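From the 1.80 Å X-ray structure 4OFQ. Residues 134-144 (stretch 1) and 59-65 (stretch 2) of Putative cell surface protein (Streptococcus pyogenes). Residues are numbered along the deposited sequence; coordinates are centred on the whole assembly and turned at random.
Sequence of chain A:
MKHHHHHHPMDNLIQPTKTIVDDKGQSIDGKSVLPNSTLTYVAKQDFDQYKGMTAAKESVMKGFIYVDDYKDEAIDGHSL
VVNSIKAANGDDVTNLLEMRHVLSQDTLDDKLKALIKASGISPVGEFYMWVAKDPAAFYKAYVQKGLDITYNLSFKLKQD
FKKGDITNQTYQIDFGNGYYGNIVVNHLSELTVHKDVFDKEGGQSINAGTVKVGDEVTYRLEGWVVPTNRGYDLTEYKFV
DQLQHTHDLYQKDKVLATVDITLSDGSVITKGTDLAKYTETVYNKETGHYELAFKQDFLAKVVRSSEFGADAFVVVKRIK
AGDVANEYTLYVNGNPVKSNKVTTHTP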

# COMPACT_ATOMS: atom_id res chain seq x y z
N ASP A 134 -23.40 -7.89 -25.60
CA ASP A 134 -24.58 -8.55 -26.16
C ASP A 134 -25.49 -8.92 -24.99
O ASP A 134 -25.41 -10.04 -24.47
CB ASP A 134 -24.17 -9.80 -26.94
CG ASP A 134 -25.33 -10.44 -27.71
OD1 ASP A 134 -26.52 -10.26 -27.34
OD2 ASP A 134 -25.04 -11.15 -28.69
N PRO A 135 -26.33 -7.97 -24.56
CA PRO A 135 -27.20 -8.14 -23.39
C PRO A 135 -28.02 -9.42 -23.43
O PRO A 135 -28.07 -10.13 -22.42
CB PRO A 135 -28.11 -6.91 -23.46
CG PRO A 135 -27.25 -5.86 -24.08
CD PRO A 135 -26.39 -6.60 -25.10
N ALA A 136 -28.64 -9.72 -24.57
CA ALA A 136 -29.45 -10.92 -24.67
C ALA A 136 -28.60 -12.19 -24.50
O ALA A 136 -28.98 -13.11 -23.78
CB ALA A 136 -30.20 -10.95 -25.98
N ALA A 137 -27.44 -12.23 -25.14
CA ALA A 137 -26.58 -13.41 -25.04
C ALA A 137 -26.02 -13.58 -23.63
O ALA A 137 -25.95 -14.70 -23.10
CB ALA A 137 -25.44 -13.34 -26.06
N PHE A 138 -25.62 -12.46 -23.03
CA PHE A 138 -25.02 -12.46 -21.71
C PHE A 138 -26.06 -12.84 -20.66
O PHE A 138 -25.76 -13.54 -19.69
CB PHE A 138 -24.43 -11.07 -21.43
CG PHE A 138 -23.50 -11.01 -20.25
CD1 PHE A 138 -22.16 -11.37 -20.37
CD2 PHE A 138 -23.97 -10.59 -19.01
CE1 PHE A 138 -21.31 -11.31 -19.27
CE2 PHE A 138 -23.12 -10.52 -17.92
CZ PHE A 138 -21.80 -10.88 -18.05
N TYR A 139 -27.29 -12.39 -20.88
CA TYR A 139 -28.39 -12.72 -20.00
C TYR A 139 -28.66 -14.22 -20.00
O TYR A 139 -28.80 -14.86 -18.95
CB TYR A 139 -29.66 -11.97 -20.42
CG TYR A 139 -30.86 -12.42 -19.65
CD1 TYR A 139 -30.99 -12.14 -18.30
CD2 TYR A 139 -31.88 -13.16 -20.27
CE1 TYR A 139 -32.08 -12.56 -17.57
CE2 TYR A 139 -32.98 -13.60 -19.54
CZ TYR A 139 -33.07 -13.30 -18.19
OH TYR A 139 -34.15 -13.72 -17.46
N LYS A 140 -28.72 -14.80 -21.20
CA LYS A 140 -29.01 -16.21 -21.34
C LYS A 140 -27.89 -17.09 -20.77
O LYS A 140 -28.14 -18.09 -20.09
CB LYS A 140 -29.27 -16.53 -22.81
CG LYS A 140 -29.68 -17.95 -23.12
CD LYS A 140 -29.98 -18.09 -24.61
CE LYS A 140 -30.60 -19.44 -24.94
NZ LYS A 140 -30.79 -19.58 -26.41
N ALA A 141 -26.64 -16.69 -21.03
CA ALA A 141 -25.49 -17.50 -20.63
C ALA A 141 -25.17 -17.43 -19.14
O ALA A 141 -24.80 -18.45 -18.54
CB ALA A 141 -24.26 -17.11 -21.46
N TYR A 142 -25.28 -16.24 -18.55
CA TYR A 142 -24.81 -16.05 -17.17
C TYR A 142 -25.88 -15.58 -16.20
O TYR A 142 -26.10 -16.20 -15.17
CB TYR A 142 -23.58 -15.14 -17.14
CG TYR A 142 -22.51 -15.65 -18.07
CD1 TYR A 142 -21.80 -16.80 -17.77
CD2 TYR A 142 -22.26 -15.01 -19.27
CE1 TYR A 142 -20.85 -17.29 -18.63
CE2 TYR A 142 -21.32 -15.50 -20.15
CZ TYR A 142 -20.62 -16.64 -19.83
OH TYR A 142 -19.67 -17.12 -20.70
N VAL A 143 -26.56 -14.48 -16.53
CA VAL A 143 -27.51 -13.86 -15.61
C VAL A 143 -28.69 -14.78 -15.25
O VAL A 143 -29.00 -14.98 -14.07
CB VAL A 143 -28.08 -12.57 -16.21
CG1 VAL A 143 -29.09 -11.95 -15.25
CG2 VAL A 143 -26.94 -11.59 -16.54
N GLN A 144 -29.32 -15.33 -16.28
CA GLN A 144 -30.49 -16.19 -16.10
C GLN A 144 -30.12 -17.53 -15.46
O GLN A 144 -30.98 -18.23 -14.91
CB GLN A 144 -31.18 -16.42 -17.45
CG GLN A 144 -32.54 -17.08 -17.37
CD GLN A 144 -33.23 -17.15 -18.73
OE1 GLN A 144 -32.62 -17.52 -19.73
NE2 GLN A 144 -34.51 -16.79 -18.76
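Stretch 2, residues 59-65: SVMKGFI

A short helix can hold a segment remote in sequence by packing, without a hydrogen bond, and residues 134-144 and 59-65 offer a compact example. No hydrogen bond joins the two stretches, whose touching residues lie at least 71 apart in the sequence; they bury 346 Å² between them, counting both sides. Stretch 2 is not a single rod laid on the helix. It arrives as the last part of a helix, passes through a type I turn from Val60 to Gly63, closed by a bond of 2.8 Å from Gly63 N to Val60 O, and leaves as a strand at Phe64 and Ile65. Gly63, with phi of 82°, makes the break from helical conformation, a backbone setting that favours glycine.

Asp134 stands before the helix and takes no part in the contact. It caps the helix instead, its OD1 accepting from Ala137 N at 3.1 Å. Pro135, in the first turn, is where the backbones come closest in register: its CA lies 4.8 Å from the CA of Gly63. Its ring faces the turn of stretch 2, with Pro135 CB 3.3 Å from Val60 O and 3.9 Å from Gly63 CA. The carbonyl of Pro135 does a second job: while its O accepts from Tyr139 N at 2.8 Å within the helix, the same O lies 3.5 Å from Phe64 CE2, at the edge of that ring.

Ala136 points its CB away, yet its backbone still serves as a surface, Ala136 CA lying 3.8 Å from Val60 CG1. Ala137 makes no contact. Phe138 then turns toward stretch 2, and its CD2 meets Phe64 CD2 at 3.9 Å, the two rings meeting obliquely.

Tyr139 touches both principal residues of stretch 2. Val60 CG2 sits over one face of its ring, 4.0 Å from the centroid and 14° off the normal, a CH-pi contact, while Tyr139 CD1 lies 3.7 Å from Phe64 CZ. Lys140, Ala141 and Tyr142 are out of reach. The path returns at Val143, within a wider pi-type turn at 139-143, after which Gln144 N bonds to Tyr139 O at 2.8 Å. There Val143 CG2 stands over a face of Phe64, 3.7 Å from the ring centroid and 10° off its normal.

The general principle is economy: Val60 and Phe64, one opening the turn and one just after it, carry most of the buried area of stretch 2, and the helix meets them with residues spread from Pro135 to Val143.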

# COMPACT_ATOMS: atom_id res chain seq x y z
N SER A 59 -36.38 -5.11 -20.78
CA SER A 59 -35.53 -4.93 -19.61
C SER A 59 -34.13 -5.47 -19.88
O SER A 59 -33.12 -4.85 -19.49
CB SER A 59 -36.14 -5.61 -18.39
OG SER A 59 -37.45 -5.11 -18.15
N VAL A 60 -34.06 -6.61 -20.56
CA VAL A 60 -32.77 -7.20 -20.93
C VAL A 60 -31.96 -6.24 -21.79
O VAL A 60 -30.73 -6.12 -21.64
CB VAL A 60 -32.95 -8.55 -21.65
CG1 VAL A 60 -31.62 -9.04 -22.23
CG2 VAL A 60 -33.53 -9.58 -20.70
N MET A 61 -32.65 -5.52 -22.68
CA MET A 61 -32.00 -4.56 -23.56
C MET A 61 -31.25 -3.45 -22.83
O MET A 61 -30.38 -2.81 -23.40
CB MET A 61 -33.01 -3.95 -24.54
CG MET A 61 -33.45 -4.91 -25.63
SD MET A 61 -34.76 -4.21 -26.66
CE MET A 61 -34.08 -2.58 -26.99
N LYS A 62 -31.61 -3.23 -21.57
CA LYS A 62 -30.92 -2.22 -20.75
C LYS A 62 -29.57 -2.74 -20.26
O LYS A 62 -28.74 -1.96 -19.79
CB LYS A 62 -31.81 -1.77 -19.59
CG LYS A 62 -33.08 -1.06 -20.05
CD LYS A 62 -33.87 -0.53 -18.87
CE LYS A 62 -35.19 0.07 -19.32
NZ LYS A 62 -35.89 0.77 -18.20
N GLY A 63 -29.38 -4.05 -20.34
CA GLY A 63 -28.05 -4.64 -20.24
C GLY A 63 -27.54 -4.83 -18.82
O GLY A 63 -28.29 -4.78 -17.84
N PHE A 64 -26.24 -5.06 -18.73
CA PHE A 64 -25.63 -5.40 -17.45
C PHE A 64 -24.31 -4.68 -17.35
O PHE A 64 -23.41 -4.88 -18.17
CB PHE A 64 -25.46 -6.92 -17.36
CG PHE A 64 -26.74 -7.65 -17.65
CD1 PHE A 64 -27.70 -7.78 -16.66
CD2 PHE A 64 -27.02 -8.11 -18.92
CE1 PHE A 64 -28.91 -8.42 -16.93
CE2 PHE A 64 -28.21 -8.75 -19.19
CZ PHE A 64 -29.16 -8.90 -18.20
N ILE A 65 -24.23 -3.79 -16.37
CA ILE A 65 -23.08 -2.92 -16.19
C ILE A 65 -22.48 -3.18 -14.82
O ILE A 65 -23.23 -3.37 -13.85
CB ILE A 65 -23.50 -1.43 -16.28
CG1 ILE A 65 -23.98 -1.10 -17.70
CG2 ILE A 65 -22.32 -0.51 -15.84
CD1 ILE A 65 -24.65 0.24 -17.82